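Local coordinates for nicotinate-nucleotide--dimethylbenzimidazole phosphoribosyltransferase (Thermus thermophilus HB8, PDB 1WX1), which probably transfers the phosphoribosyl group of nicotinate mononucleotide to 5,6-dimethylbenzimidazole, giving alpha-ribazole 5'-phosphate on the route to cobalamin, at residues A92-Y97 with G307-M312. Residues are numbered along the deposited sequence; the frame is centred on the assembly and turned at random.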
loop_
_atom_site.group_PDB
_atom_site.type_symbol
_atom_site.label_atom_id
_atom_site.label_comp_id
_atom_site.label_asym_id
_atom_site.label_seq_id
_atom_site.Cartn_x
_atom_site.Cartn_y
_atom_site.Cartn_z
ATOM N N ALA A 92 -2.863 11.279 0.703
ATOM C CA ALA A 92 -1.424 11.035 0.730
ATOM C C ALA A 92 -0.532 12.268 0.878
ATOM O O ALA A 92 0.674 12.186 0.622
ATOM C CB ALA A 92 -1.021 10.262 -0.520
ATOM N N ASP A 93 -1.108 13.392 1.304
ATOM C CA ASP A 93 -0.358 14.645 1.474
ATOM C C ASP A 93 0.517 14.887 0.252
ATOM O O ASP A 93 1.747 14.975 0.334
ATOM C CB ASP A 93 0.501 14.596 2.744
ATOM C CG ASP A 93 1.244 15.903 2.997
ATOM O OD1 ASP A 93 0.679 16.982 2.718
ATOM O OD2 ASP A 93 2.389 15.857 3.485
ATOM N N CYS A 94 -0.143 15.004 -0.888
ATOM C CA CYS A 94 0.533 15.197 -2.151
ATOM C C CYS A 94 -0.130 16.327 -2.929
ATOM O O CYS A 94 -1.343 16.317 -3.126
ATOM C CB CYS A 94 0.455 13.891 -2.948
ATOM S SG CYS A 94 1.204 13.920 -4.581
ATOM N N ALA A 95 0.669 17.298 -3.358
ATOM C CA ALA A 95 0.164 18.422 -4.136
ATOM C C ALA A 95 -0.134 17.931 -5.550
ATOM O O ALA A 95 0.554 17.051 -6.067
ATOM C CB ALA A 95 1.210 19.543 -4.179
ATOM N N VAL A 96 -1.162 18.493 -6.176
ATOM C CA VAL A 96 -1.516 18.099 -7.530
ATOM C C VAL A 96 -1.318 19.259 -8.493
ATOM O O VAL A 96 -1.847 20.347 -8.282
ATOM C CB VAL A 96 -2.991 17.629 -7.632
ATOM C CG1 VAL A 96 -3.338 17.315 -9.087
ATOM C CG2 VAL A 96 -3.214 16.392 -6.766
ATOM N N TYR A 97 -0.529 19.031 -9.535
ATOM C CA TYR A 97 -0.298 20.047 -10.556
ATOM C C TYR A 97 -0.716 19.441 -11.879
ATOM O O TYR A 97 -0.512 18.247 -12.105
ATOM C CB TYR A 97 1.181 20.439 -10.643
ATOM C CG TYR A 97 1.754 21.024 -9.377
ATOM C CD1 TYR A 97 2.283 20.201 -8.382
ATOM C CD2 TYR A 97 1.766 22.403 -9.170
ATOM C CE1 TYR A 97 2.811 20.737 -7.211
ATOM C CE2 TYR A 97 2.291 22.951 -8.001
ATOM C CZ TYR A 97 2.812 22.113 -7.029
ATOM O OH TYR A 97 3.327 22.649 -5.877
ATOM N N GLY A 307 -1.716 5.371 -8.939
ATOM C CA GLY A 307 -0.935 4.330 -8.295
ATOM C C GLY A 307 0.294 4.882 -7.601
ATOM O O GLY A 307 0.641 4.454 -6.500
ATOM N N ALA A 308 0.955 5.838 -8.246
ATOM C CA ALA A 308 2.141 6.452 -7.680
ATOM C C ALA A 308 1.819 7.180 -6.381
ATOM O O ALA A 308 2.559 7.076 -5.403
ATOM C CB ALA A 308 2.753 7.428 -8.682
ATOM N N VAL A 309 0.718 7.927 -6.380
ATOM C CA VAL A 309 0.312 8.685 -5.202
ATOM C C VAL A 309 -0.084 7.772 -4.042
ATOM O O VAL A 309 0.225 8.063 -2.881
ATOM C CB VAL A 309 -0.843 9.654 -5.550
ATOM C CG1 VAL A 309 -1.412 10.285 -4.281
ATOM C CG2 VAL A 309 -0.320 10.748 -6.480
ATOM N N LEU A 310 -0.754 6.667 -4.354
ATOM C CA LEU A 310 -1.154 5.711 -3.326
ATOM C C LEU A 310 0.073 5.088 -2.662
ATOM O O LEU A 310 0.012 4.644 -1.516
ATOM C CB LEU A 310 -2.013 4.602 -3.935
ATOM C CG LEU A 310 -3.433 4.990 -4.356
ATOM C CD1 LEU A 310 -4.104 3.817 -5.047
ATOM C CD2 LEU A 310 -4.225 5.416 -3.126
ATOM N N ALA A 311 1.189 5.055 -3.384
ATOM C CA ALA A 311 2.419 4.469 -2.848
ATOM C C ALA A 311 3.264 5.425 -2.008
ATOM O O ALA A 311 4.191 4.992 -1.318
ATOM C CB ALA A 311 3.263 3.918 -3.984
ATOM N N MET A 312 2.953 6.716 -2.046
ATOM C CA MET A 312 3.751 7.675 -1.288
ATOM C C MET A 312 3.773 7.416 0.215
ATOM O O MET A 312 4.827 7.517 0.840
ATOM C CB MET A 312 3.295 9.107 -1.584
ATOM C CG MET A 312 3.590 9.528 -3.020
ATOM S SD MET A 312 3.243 11.277 -3.340
ATOM C CE MET A 312 3.972 11.476 -4.965
#
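C94 and M312 meet sulfur to sulfur, SG lying 3.6 Å from SD, where the first residue of strand 94-100 faces helix 306-321. The setting is the parallel alpha/beta core of the CobT family: six parallel strands, with this helix laid against the sheet near the start of the strand. In C94, SG is anti to the backbone N (chi1 179°), while the M312 chain is extended beyond CG (chi2 -173°, chi3 170°), which carries its thioether to the strand. The thioether lies alongside the cysteine: SD also approaches C94 CB at 3.8 Å, and CE comes within 3.7 Å of SG. V309, one helical turn earlier, divides its branches between two partners. CG2, beside the backbone N, reaches C94 SG at 4.0 Å; CG1, anti to that N, touches A92 CB at 3.8 Å. The side-chain contacts are apolar, no hydrogen bond joins the two segments, and all four touching residues are buried. V49 of the central strand 47-54 packs on both C94 and V309, and L157 and A159 of strand 157-163 pack on M312, so the helix spans neighbouring strands.

The fit slackens in two directions. Along the strand the chain draws away from the helix, and V96 makes no contact with segment 307-312. At the turn before the strand, D93 is exposed and directs its carboxylate to a salt bridge with R46. A92 O also accepts a hydrogen bond from R316, farther along the same helix. The predicted proton acceptor E304 lies just before this helix, its side chain about 8 Å from that of V309. Beside the CG1 branch of V309, the A92 methyl CB rests 3.5 Å from the backbone O of V309.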